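Putative tetR-family transcriptional regulatory protein (Streptomyces coelicolor, PDB 2DG8) probably binds DNA as a dimer through an N-terminal helix-turn-helix motif to regulate transcription. Local coordinates at the interface of chains A and B. Coordinates in Å, arbitrary orientation; residue numbers count along the deposited sequence, not the author numbering. Chains: chain A/B, putative tetR-family transcriptional regulatory protein.

Contacts 1 and 2 are two patches of one two-fold symmetric interface, and the centres of their C-alpha atoms lie about 15 Å apart. Helix 141-159 joins them. It supplies B:Gln146 and A:Leu150 to contact 1, and A:Asp148, A:Ala149, A:Glu152, B:Gly153, B:Leu156 and B:His157 to contact 2. Contact 1 adds the last helix, 167-177. Contact 2 adds helices 101-116 and 121-135. Both patches occur twice, with the chains exchanged. Helix packing of this kind between C-terminal regions is typical of TetR-family dimers, so the pairing is probably the biological one.

Contact 1: the interface of chains A and B. Residues chain A 150, 169, 172-173, 176-177; chain B 146, 177.
B:Gln146 lies across helix 167-177 of chain A, and A:Arg176 reaches over to the end of the same helix in chain B. The amide NE2 of B:Gln146 gives a hydrogen bond to the carboxylate oxygen OE1 of A:Glu172 at 2.6 Å. The bond is bent. It meets the anti lone pair of that oxygen, and the oxygen stands 29° out of the amide plane. The guanidinium NH1 of A:Arg176 donates to the backbone carbonyl O of B:Ile177 at 2.7 Å. This bond lies nearly in the guanidinium plane, and NE adds a weak bond to the same oxygen. Within chain A, NH2 of A:Arg176 forms a salt bridge with OE1 of A:Glu172 at 3.1 Å. OE1 is thus shared between the arginine and the glutamine. The arginine chain bends at chi2 and chi3 (147° and 76°), which lets one guanidinium serve both the glutamate and the partner carbonyl. NE2 of B:Gln146 also sits over one face of the guanidinium, toward its rim. A leucine in place of A:Arg176 would probably leave the B:Ile177 carbonyl without this donor and A:Glu172 without its charged mate.

The apolar contacts lie beside this network. CG of B:Gln146 packs against CD2 of A:Leu169 at 3.7 Å and against the methyl of A:Ala173. The methyl CD1 of B:Ile177 rests on the backbone of A:Ala173, 3.8 Å from CA. The small side chain of A:Ala173 probably leaves room for both. A:Leu150 approaches more loosely, its CD1 4.2 Å from CD1 of B:Ile177.

The site joins helices 141-159 and 167-177 of both chains. It lies near the C-terminal ends, away from the N-terminal DNA-binding helices.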
loop_
_atom_site.group_PDB
_atom_site.type_symbol
_atom_site.label_atom_id
_atom_site.label_comp_id
_atom_site.label_asym_id
_atom_site.label_seq_id
_atom_site.Cartn_x
_atom_site.Cartn_y
_atom_site.Cartn_z
ATOM N N LEU A 150 4.758 5.228 9.920
ATOM C CA LEU A 150 3.949 4.440 10.851
ATOM C C LEU A 150 2.481 4.599 10.478
ATOM O O LEU A 150 1.741 3.615 10.392
ATOM C CB LEU A 150 4.165 4.898 12.303
ATOM C CG LEU A 150 3.339 4.175 13.376
ATOM C CD1 LEU A 150 3.698 2.688 13.377
ATOM C CD2 LEU A 150 3.604 4.786 14.756
ATOM N N LEU A 169 -3.964 0.312 20.734
ATOM C CA LEU A 169 -2.762 -0.183 20.077
ATOM C C LEU A 169 -2.227 0.889 19.126
ATOM O O LEU A 169 -1.025 1.089 19.024
ATOM C CB LEU A 169 -3.089 -1.470 19.306
ATOM C CG LEU A 169 -1.969 -2.293 18.660
ATOM C CD1 LEU A 169 -1.464 -1.595 17.410
ATOM C CD2 LEU A 169 -0.857 -2.516 19.663
ATOM N N GLU A 172 -0.633 3.703 21.225
ATOM C CA GLU A 172 0.642 3.307 21.822
ATOM C C GLU A 172 1.792 3.376 20.816
ATOM O O GLU A 172 2.870 3.864 21.135
ATOM C CB GLU A 172 0.568 1.885 22.397
ATOM C CG GLU A 172 1.763 1.542 23.281
ATOM C CD GLU A 172 1.722 0.126 23.817
ATOM O OE1 GLU A 172 1.945 -0.823 23.033
ATOM O OE2 GLU A 172 1.460 -0.044 25.027
ATOM N N ALA A 173 1.570 2.872 19.607
ATOM C CA ALA A 173 2.620 2.892 18.582
ATOM C C ALA A 173 2.991 4.342 18.306
ATOM O O ALA A 173 4.166 4.698 18.184
ATOM C CB ALA A 173 2.132 2.220 17.298
ATOM N N ARG A 176 5.010 5.721 21.147
ATOM C CA ARG A 176 6.367 5.193 21.077
ATOM C C ARG A 176 7.229 5.836 19.973
ATOM O O ARG A 176 8.345 6.286 20.244
ATOM C CB ARG A 176 6.303 3.658 20.946
ATOM C CG ARG A 176 6.196 2.985 22.324
ATOM C CD ARG A 176 5.383 1.684 22.403
ATOM N NE ARG A 176 6.062 0.511 21.870
ATOM C CZ ARG A 176 5.884 -0.731 22.320
ATOM N NH1 ARG A 176 6.543 -1.740 21.764
ATOM N NH2 ARG A 176 5.070 -0.973 23.336
ATOM N N ILE A 177 6.707 5.922 18.748
ATOM C CA ILE A 177 7.452 6.518 17.634
ATOM C C ILE A 177 7.761 8.009 17.878
ATOM O O ILE A 177 8.787 8.515 17.437
ATOM C CB ILE A 177 6.677 6.375 16.292
ATOM C CG1 ILE A 177 7.651 6.312 15.114
ATOM C CG2 ILE A 177 5.757 7.570 16.081
ATOM C CD1 ILE A 177 8.418 5.024 15.009
ATOM N N GLN B 146 2.797 -3.830 16.244
ATOM C CA GLN B 146 3.136 -2.443 15.921
ATOM C C GLN B 146 4.311 -2.415 14.950
ATOM O O GLN B 146 4.360 -1.613 14.017
ATOM C CB GLN B 146 3.526 -1.664 17.195
ATOM C CG GLN B 146 2.440 -1.584 18.262
ATOM C CD GLN B 146 2.930 -0.939 19.564
ATOM O OE1 GLN B 146 3.503 0.159 19.558
ATOM N NE2 GLN B 146 2.691 -1.613 20.685
ATOM N N ILE B 177 9.750 1.908 18.251
ATOM C CA ILE B 177 8.562 1.069 18.270
ATOM C C ILE B 177 8.780 -0.201 19.101
ATOM O O ILE B 177 7.835 -0.743 19.666
ATOM C CB ILE B 177 8.128 0.706 16.816
ATOM C CG1 ILE B 177 6.606 0.616 16.736
ATOM C CG2 ILE B 177 8.770 -0.603 16.369
ATOM C CD1 ILE B 177 5.915 1.955 16.912
#

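Contact 2: the interface of chains A and B. Residues chain A 111, 128, 148-149, 152; chain B 153, 156-157.
B:His157 inserts its imidazole between helices 121-135 and 141-159 of chain A. Its NE2 gives a hydrogen bond to the carboxylate oxygen OE1 of A:Glu152 at 2.9 Å. The oxygen lies close to the ring plane and is met on its anti side. The carboxylate and ring planes are turned 69° apart. One face of the imidazole carries the sulfur of A:Met128, which sits toward the rim with SD 3.6 Å from CD2. The two side chains run antiparallel alongside each other. The far end of the ring meets A:Asp148 and A:Ala149. CE1 of the histidine is 3.3 Å from OD1 of A:Asp148, and CB of that aspartate lies in plane at the ring edge. ND1 faces the backbone of A:Ala149, 3.5 Å from its CA. The nearby carboxylates of A:Glu152 and A:Asp148 would probably favour a positive charge on the histidine. The lack of a side chain at B:Gly153 probably allows the two copies of helix 141-159 to come close beside A:Ala149.

Next to the histidine, B:Leu156 lays its methyl CD1 over one face of the A:Tyr111 ring. The methyl is 4.0 Å from the ring centroid, a CH-pi contact offset toward the rim. The same methyl also touches CD of A:Glu152.

A:Tyr111, itself in contact with B:Leu156, also positions the glutamate. Its phenol OH donates to OE2 of A:Glu152 at 2.7 Å, on the syn side but tilted well out of the carboxylate plane. Each carboxylate oxygen thus has a partner, and the two bonds together restrain its rotation. The glutamate chain bends at chi2 (78°), which turns the carboxylate toward both rings.

The site centres on the packing of the two copies of helix 141-159. Helices 101-116 and 121-135 of chain A contribute A:Tyr111 and A:Met128.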
loop_
_atom_site.group_PDB
_atom_site.type_symbol
_atom_site.label_atom_id
_atom_site.label_comp_id
_atom_site.label_asym_id
_atom_site.label_seq_id
_atom_site.Cartn_x
_atom_site.Cartn_y
_atom_site.Cartn_z
ATOM N N TYR A 111 -0.381 3.823 -5.660
ATOM C CA TYR A 111 0.835 3.119 -5.253
ATOM C C TYR A 111 1.284 2.085 -6.286
ATOM O O TYR A 111 2.482 1.917 -6.513
ATOM C CB TYR A 111 0.622 2.440 -3.895
ATOM C CG TYR A 111 0.531 3.402 -2.738
ATOM C CD1 TYR A 111 0.163 2.966 -1.468
ATOM C CD2 TYR A 111 0.822 4.756 -2.909
ATOM C CE1 TYR A 111 0.086 3.855 -0.399
ATOM C CE2 TYR A 111 0.747 5.643 -1.858
ATOM C CZ TYR A 111 0.380 5.194 -0.607
ATOM O OH TYR A 111 0.311 6.086 0.426
ATOM N N MET A 128 4.029 12.518 0.218
ATOM C CA MET A 128 4.697 12.276 1.494
ATOM C C MET A 128 5.270 13.559 2.088
ATOM O O MET A 128 5.262 13.745 3.302
ATOM C CB MET A 128 5.818 11.249 1.323
ATOM C CG MET A 128 5.338 9.849 0.984
ATOM S SD MET A 128 6.714 8.678 0.895
ATOM C CE MET A 128 7.331 8.986 -0.732
ATOM N N ASP A 148 5.194 9.391 9.741
ATOM C CA ASP A 148 4.452 9.274 8.482
ATOM C C ASP A 148 4.483 7.830 7.993
ATOM O O ASP A 148 3.495 7.330 7.458
ATOM C CB ASP A 148 5.045 10.182 7.397
ATOM C CG ASP A 148 4.067 10.430 6.244
ATOM O OD1 ASP A 148 4.519 10.626 5.092
ATOM O OD2 ASP A 148 2.839 10.438 6.494
ATOM N N ALA A 149 5.620 7.155 8.164
ATOM C CA ALA A 149 5.724 5.763 7.743
ATOM C C ALA A 149 4.865 4.870 8.639
ATOM O O ALA A 149 4.318 3.863 8.178
ATOM C CB ALA A 149 7.178 5.299 7.786
ATOM N N GLU A 152 1.239 5.301 7.695
ATOM C CA GLU A 152 1.035 4.569 6.451
ATOM C C GLU A 152 0.782 3.091 6.748
ATOM O O GLU A 152 -0.187 2.508 6.270
ATOM C CB GLU A 152 2.274 4.704 5.563
ATOM C CG GLU A 152 2.108 4.143 4.173
ATOM C CD GLU A 152 1.328 5.080 3.271
ATOM O OE1 GLU A 152 1.758 6.246 3.109
ATOM O OE2 GLU A 152 0.288 4.654 2.727
ATOM N N GLY B 153 4.916 0.278 6.539
ATOM C CA GLY B 153 5.031 1.675 6.167
ATOM C C GLY B 153 6.411 2.110 5.698
ATOM O O GLY B 153 6.532 2.808 4.693
ATOM N N LEU B 156 7.142 0.680 2.124
ATOM C CA LEU B 156 6.402 1.406 1.096
ATOM C C LEU B 156 6.984 2.807 0.875
ATOM O O LEU B 156 7.164 3.239 -0.266
ATOM C CB LEU B 156 4.916 1.486 1.486
ATOM C CG LEU B 156 3.830 1.927 0.486
ATOM C CD1 LEU B 156 3.650 3.432 0.510
ATOM C CD2 LEU B 156 4.189 1.440 -0.911
ATOM N N HIS B 157 7.296 3.516 1.955
ATOM C CA HIS B 157 7.862 4.854 1.800
ATOM C C HIS B 157 9.237 4.861 1.124
ATOM O O HIS B 157 9.549 5.783 0.370
ATOM C CB HIS B 157 7.926 5.577 3.147
ATOM C CG HIS B 157 6.620 6.179 3.558
ATOM N ND1 HIS B 157 6.503 7.046 4.623
ATOM C CD2 HIS B 157 5.386 6.085 3.013
ATOM C CE1 HIS B 157 5.254 7.469 4.709
ATOM N NE2 HIS B 157 4.555 6.901 3.745
#